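Local coordinates for Endonuclease/exonuclease/phosphatase domain-containing protein (Enterococcus faecalis, PDB 3L1W) that belongs to the endonuclease/exonuclease/phosphatase family and may act as a 3'-5' RNA exonuclease, at the interface of chains A and B. Numbering follows the deposited sequence. Chains: chain A/B, Uncharacterized protein.

Two copies of the protein meet about a two-fold axis, and the centres of the C-alpha atoms of contacts 1 and 2 lie about 17 Å apart. Contact 1 straddles the axis, where the same tyrosine of each chain pairs with itself; contact 2 is off the axis and therefore occurs twice, once with the chains exchanged. The loop following strand 222-229 joins them: its residues 231, 233, 235 and 238 serve contact 1, and 230 and 232 serve contact 2. A tyrosine hydroxyl gives a hydrogen bond at each contact. Together they would help set the relative orientation of the chains, although the dimer may belong to the crystal only.

Contact 1: the interface of chains A and B. Residues chain A 204-206, 231, 238; chain B 204-205, 233, 235, 238.
Two copies of one loop tyrosine, A:Tyr204 and B:Tyr204, lie ring on ring at the two-fold axis. The side chains reach toward each other tip to tip, so that the outer halves of the rings overlap rather than their centres coinciding. The centroids are 4.1 Å apart and the planes nearly parallel, 11° from one another. In both chains CG is anti to the backbone N (chi1 180° in chain B), which extends the phenol across the boundary. Within its own chain, CD1 at the edge of A:Tyr204 points obliquely onto the rim of one face of A:Phe238, and B:Phe238 receives B:Tyr204 in the same way. At one border, CG2 of A:Thr205 and CG2 of B:Thr205 approach to 4.2 Å, presenting methyl groups beside the aromatic pair.

The same phenols also supply the polar grip. The hydroxyl OH of B:Tyr204 donates to the backbone carbonyl O of A:Tyr204 at 2.8 Å, and the opposite hydroxyl repeats the bond. Each donor stands about 27° above the carbonyl plane, so neither follows a lone-pair direction. Tyrosine suits this place because one side chain offers both a flat face for stacking and a donor at its tip; the reciprocal bonds would be expected to resist sliding of one ring over the other.

Farther out, waters bridge the chains. One water lies 2.6 Å from B:Ser233 OG and also meets the hydroxyl OG1 and carbonyl O of A:Thr231; short hydroxyl side chains suit the place because their OG and OG1 can bond the water close to the backbone. Another links the carbonyl O of A:Lys206 with the carboxylate OD2 of B:Asp235, lying 2.8 Å from that OD2. The site joins the two loops at the axis, holding the chains in symmetric register within this assembly, whether or not the dimer forms in solution.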
loop_
_atom_site.group_PDB
_atom_site.type_symbol
_atom_site.label_atom_id
_atom_site.label_comp_id
_atom_site.label_asym_id
_atom_site.label_seq_id
_atom_site.Cartn_x
_atom_site.Cartn_y
_atom_site.Cartn_z
ATOM N N TYR A 204 -1.458 -11.722 -14.274
ATOM C CA TYR A 204 -0.656 -10.571 -13.862
ATOM C C TYR A 204 -0.755 -9.422 -14.865
ATOM O O TYR A 204 -0.762 -8.253 -14.488
ATOM C CB TYR A 204 0.800 -11.020 -13.671
ATOM C CG TYR A 204 1.766 -9.931 -13.236
ATOM C CD1 TYR A 204 1.681 -9.364 -11.976
ATOM C CD2 TYR A 204 2.778 -9.499 -14.083
ATOM C CE1 TYR A 204 2.564 -8.379 -11.574
ATOM C CE2 TYR A 204 3.667 -8.514 -13.693
ATOM C CZ TYR A 204 3.554 -7.958 -12.437
ATOM O OH TYR A 204 4.437 -6.979 -12.041
ATOM N N THR A 205 -0.843 -9.756 -16.146
ATOM C CA THR A 205 -0.884 -8.727 -17.190
ATOM C C THR A 205 -2.296 -8.368 -17.663
ATOM O O THR A 205 -2.468 -7.757 -18.719
ATOM C CB THR A 205 -0.045 -9.140 -18.421
ATOM O OG1 THR A 205 -0.576 -10.352 -18.980
ATOM C CG2 THR A 205 1.404 -9.359 -18.021
ATOM N N LYS A 206 -3.306 -8.739 -16.885
ATOM C CA LYS A 206 -4.691 -8.465 -17.257
ATOM C C LYS A 206 -4.908 -6.960 -17.370
ATOM O O LYS A 206 -4.647 -6.233 -16.420
ATOM C CB LYS A 206 -5.623 -9.036 -16.187
ATOM C CG LYS A 206 -7.071 -8.610 -16.326
ATOM C CD LYS A 206 -7.796 -9.483 -17.322
ATOM C CE LYS A 206 -7.782 -10.939 -16.886
ATOM N NZ LYS A 206 -8.514 -11.803 -17.855
ATOM N N THR A 231 -2.996 -3.658 -5.758
ATOM C CA THR A 231 -2.412 -4.493 -6.813
ATOM C C THR A 231 -1.100 -5.163 -6.407
ATOM O O THR A 231 -0.293 -5.542 -7.263
ATOM C CB THR A 231 -2.204 -3.688 -8.130
ATOM O OG1 THR A 231 -1.288 -2.614 -7.901
ATOM C CG2 THR A 231 -3.542 -3.106 -8.617
ATOM N N PHE A 238 -0.123 -12.673 -8.670
ATOM C CA PHE A 238 -0.919 -12.036 -7.634
ATOM C C PHE A 238 -1.184 -13.073 -6.564
ATOM O O PHE A 238 -1.366 -14.249 -6.881
ATOM C CB PHE A 238 -2.232 -11.507 -8.202
ATOM C CG PHE A 238 -2.061 -10.346 -9.145
ATOM C CD1 PHE A 238 -1.375 -9.201 -8.750
ATOM C CD2 PHE A 238 -2.619 -10.388 -10.419
ATOM C CE1 PHE A 238 -1.230 -8.119 -9.629
ATOM C CE2 PHE A 238 -2.483 -9.316 -11.296
ATOM C CZ PHE A 238 -1.794 -8.182 -10.902
ATOM N N TYR B 204 7.475 -4.169 -16.479
ATOM C CA TYR B 204 6.414 -4.623 -15.588
ATOM C C TYR B 204 6.636 -6.080 -15.176
ATOM O O TYR B 204 6.347 -6.468 -14.046
ATOM C CB TYR B 204 5.063 -4.445 -16.287
ATOM C CG TYR B 204 3.856 -4.889 -15.479
ATOM C CD1 TYR B 204 3.494 -4.224 -14.318
ATOM C CD2 TYR B 204 3.073 -5.955 -15.900
ATOM C CE1 TYR B 204 2.389 -4.617 -13.582
ATOM C CE2 TYR B 204 1.964 -6.358 -15.173
ATOM C CZ TYR B 204 1.630 -5.681 -14.016
ATOM O OH TYR B 204 0.534 -6.067 -13.280
ATOM N N THR B 205 7.173 -6.882 -16.085
ATOM C CA THR B 205 7.352 -8.305 -15.808
ATOM C C THR B 205 8.764 -8.668 -15.349
ATOM O O THR B 205 9.147 -9.837 -15.374
ATOM C CB THR B 205 6.996 -9.160 -17.041
ATOM O OG1 THR B 205 7.817 -8.754 -18.144
ATOM C CG2 THR B 205 5.532 -8.980 -17.412
ATOM N N SER B 233 1.179 -0.356 -9.539
ATOM C CA SER B 233 1.251 -0.238 -10.979
ATOM C C SER B 233 0.096 0.589 -11.493
ATOM O O SER B 233 -0.856 0.881 -10.762
ATOM C CB SER B 233 1.224 -1.619 -11.646
ATOM O OG SER B 233 0.043 -2.328 -11.291
ATOM N N ASP B 235 -2.141 0.030 -14.739
ATOM C CA ASP B 235 -2.527 -0.760 -15.916
ATOM C C ASP B 235 -1.353 -1.334 -16.723
ATOM O O ASP B 235 -1.214 -1.062 -17.909
ATOM C CB ASP B 235 -3.450 0.048 -16.837
ATOM C CG ASP B 235 -4.224 -0.828 -17.813
ATOM O OD1 ASP B 235 -4.919 -0.265 -18.680
ATOM O OD2 ASP B 235 -4.148 -2.073 -17.731
ATOM N N PHE B 238 4.676 0.652 -14.627
ATOM C CA PHE B 238 5.013 1.221 -13.331
ATOM C C PHE B 238 5.108 2.724 -13.496
ATOM O O PHE B 238 5.539 3.198 -14.544
ATOM C CB PHE B 238 6.329 0.658 -12.796
ATOM C CG PHE B 238 6.263 -0.802 -12.430
ATOM C CD1 PHE B 238 5.316 -1.263 -11.529
ATOM C CD2 PHE B 238 7.172 -1.712 -12.972
ATOM C CE1 PHE B 238 5.260 -2.611 -11.180
ATOM C CE2 PHE B 238 7.122 -3.058 -12.629
ATOM C CZ PHE B 238 6.168 -3.508 -11.731
HETATM O O HOH W 1 -2.734 -4.226 -16.764
HETATM O O HOH W 2 1.124 -3.571 -9.218
#

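Contact 2: the interface of chains A and B. Residues chain A 29-30, 33-34, 232; chain B 193, 226, 228, 230, 246.
Helix 20-34 of chain A presents its C-terminal turn to the beta-strands of chain B, with strand 191-193 supplying a tyrosine and strands 222-229 and 245-251 lining the other side. The main aromatic pair is A:Phe33 and B:Tyr193. Both have CG anti to the backbone N (chi1 175° in the phenylalanine), and their side chains cross at about a right angle while the rings stay stacked, with centroids 4.4 Å apart and planes 19° from parallel. The overlap is offset: CD2 of B:Tyr193 lies over the rim of the phenylalanine ring, whereas CB of A:Phe33 sits over the middle of the tyrosine ring, 3.9 Å from its centroid. Phenylalanine suits this position because its ring also reaches the strand surface, where A:Phe33 CE1 meets the small methyl CB of B:Ala228 at 3.5 Å, and its CZ approaches CD2 of B:Leu230 in the loop that follows.

The tyrosine hydroxyl turns to the acid A:Asp232. B:Tyr193 OH donates to A:Asp232 OD2 at 2.6 Å, using the anti lone pair of this carboxylate oxygen. A:His34 NE2 gives A:Asp232 OD2 a second bond, 2.7 Å long and nearly straight (170° at H), along the syn lone pair and in the imidazole plane. The histidine thus positions the acid from its own chain; two donors on one oxygen would be expected to stabilise a charged carboxylate. Alongside the phenol tip runs A:Leu30, whose CB is 3.4 Å from B:Tyr193 OH and gives the hydroxyl an apolar flank.

At the far border a water joins the carbonyl O of A:Phe33 to the side-chain amide of B:Gln226, lying 2.7 Å from its OE1. Glutamine suits this margin through its long, extended chain and polar tip. The contact docks the helix end of one chain against strand side chains of the other and would help to orient the two chains in this assembly, which may not be the biological one.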
loop_
_atom_site.group_PDB
_atom_site.type_symbol
_atom_site.label_atom_id
_atom_site.label_comp_id
_atom_site.label_asym_id
_atom_site.label_seq_id
_atom_site.Cartn_x
_atom_site.Cartn_y
_atom_site.Cartn_z
ATOM N N GLN A 29 1.227 -11.968 4.431
ATOM C CA GLN A 29 2.108 -10.809 4.543
ATOM C C GLN A 29 1.424 -9.554 4.019
ATOM O O GLN A 29 1.635 -8.459 4.540
ATOM C CB GLN A 29 3.425 -11.062 3.803
ATOM C CG GLN A 29 4.335 -12.008 4.567
ATOM C CD GLN A 29 5.453 -12.537 3.713
ATOM O OE1 GLN A 29 5.676 -12.055 2.605
ATOM N NE2 GLN A 29 6.160 -13.548 4.215
ATOM N N LEU A 30 0.600 -9.708 2.989
ATOM C CA LEU A 30 -0.144 -8.572 2.465
ATOM C C LEU A 30 -1.075 -8.039 3.545
ATOM O O LEU A 30 -1.112 -6.836 3.809
ATOM C CB LEU A 30 -0.926 -8.981 1.212
ATOM C CG LEU A 30 -1.718 -7.902 0.456
ATOM C CD1 LEU A 30 -2.003 -8.380 -0.962
ATOM C CD2 LEU A 30 -3.033 -7.528 1.156
ATOM N N PHE A 33 0.851 -6.283 6.335
ATOM C CA PHE A 33 1.416 -5.010 5.894
ATOM C C PHE A 33 0.370 -3.903 5.815
ATOM O O PHE A 33 0.605 -2.788 6.275
ATOM C CB PHE A 33 2.135 -5.155 4.553
ATOM C CG PHE A 33 2.628 -3.847 3.997
ATOM C CD1 PHE A 33 3.741 -3.227 4.535
ATOM C CD2 PHE A 33 1.965 -3.239 2.945
ATOM C CE1 PHE A 33 4.198 -2.007 4.023
ATOM C CE2 PHE A 33 2.413 -2.017 2.422
ATOM C CZ PHE A 33 3.519 -1.407 2.965
ATOM N N HIS A 34 -0.779 -4.205 5.228
ATOM C CA HIS A 34 -1.824 -3.193 5.135
ATOM C C HIS A 34 -2.487 -2.881 6.480
ATOM O O HIS A 34 -2.888 -1.730 6.722
ATOM C CB HIS A 34 -2.797 -3.520 4.001
ATOM C CG HIS A 34 -2.144 -3.431 2.657
ATOM N ND1 HIS A 34 -1.983 -2.232 1.993
ATOM C CD2 HIS A 34 -1.541 -4.371 1.889
ATOM C CE1 HIS A 34 -1.337 -2.444 0.859
ATOM N NE2 HIS A 34 -1.050 -3.731 0.776
ATOM N N ASP A 232 -0.890 -5.310 -5.100
ATOM C CA ASP A 232 0.295 -6.002 -4.583
ATOM C C ASP A 232 0.547 -7.295 -5.344
ATOM O O ASP A 232 -0.378 -8.083 -5.589
ATOM C CB ASP A 232 0.106 -6.370 -3.111
ATOM C CG ASP A 232 -0.177 -5.178 -2.230
ATOM O OD1 ASP A 232 -0.914 -4.263 -2.662
ATOM O OD2 ASP A 232 0.320 -5.172 -1.081
ATOM N N TYR B 193 8.694 -5.933 3.323
ATOM C CA TYR B 193 7.590 -6.348 2.456
ATOM C C TYR B 193 7.908 -5.957 1.025
ATOM O O TYR B 193 8.384 -4.851 0.772
ATOM C CB TYR B 193 6.285 -5.684 2.915
ATOM C CG TYR B 193 5.064 -6.081 2.111
ATOM C CD1 TYR B 193 4.606 -7.389 2.108
ATOM C CD2 TYR B 193 4.358 -5.133 1.374
ATOM C CE1 TYR B 193 3.482 -7.752 1.377
ATOM C CE2 TYR B 193 3.236 -5.483 0.636
ATOM C CZ TYR B 193 2.802 -6.790 0.644
ATOM O OH TYR B 193 1.697 -7.161 -0.084
ATOM N N GLN B 226 9.570 -1.664 10.269
ATOM C CA GLN B 226 9.169 -2.316 9.040
ATOM C C GLN B 226 9.714 -1.535 7.845
ATOM O O GLN B 226 9.941 -0.325 7.936
ATOM C CB GLN B 226 7.645 -2.365 8.999
ATOM C CG GLN B 226 7.024 -2.660 7.663
ATOM C CD GLN B 226 5.521 -2.512 7.721
ATOM O OE1 GLN B 226 4.899 -2.038 6.778
ATOM N NE2 GLN B 226 4.934 -2.895 8.850
ATOM N N ALA B 228 9.430 -1.512 3.235
ATOM C CA ALA B 228 8.738 -2.078 2.079
ATOM C C ALA B 228 9.192 -1.447 0.777
ATOM O O ALA B 228 9.527 -0.269 0.735
ATOM C CB ALA B 228 7.218 -1.920 2.232
ATOM N N LEU B 230 7.451 -0.731 -2.832
ATOM C CA LEU B 230 6.049 -0.641 -3.238
ATOM C C LEU B 230 5.882 -0.901 -4.737
ATOM O O LEU B 230 6.429 -0.174 -5.567
ATOM C CB LEU B 230 5.491 0.739 -2.862
ATOM C CG LEU B 230 5.674 1.125 -1.389
ATOM C CD1 LEU B 230 5.130 2.530 -1.116
ATOM C CD2 LEU B 230 5.001 0.101 -0.453
ATOM N N GLU B 246 9.870 2.447 1.361
ATOM C CA GLU B 246 9.381 3.105 2.564
ATOM C C GLU B 246 9.866 2.414 3.825
ATOM O O GLU B 246 10.304 1.267 3.788
ATOM C CB GLU B 246 7.856 3.231 2.544
ATOM C CG GLU B 246 7.104 1.924 2.713
ATOM C CD GLU B 246 5.641 2.133 3.141
ATOM O OE1 GLU B 246 4.951 3.005 2.577
ATOM O OE2 GLU B 246 5.175 1.418 4.050
HETATM O O HOH W 3 2.436 -1.691 7.740
#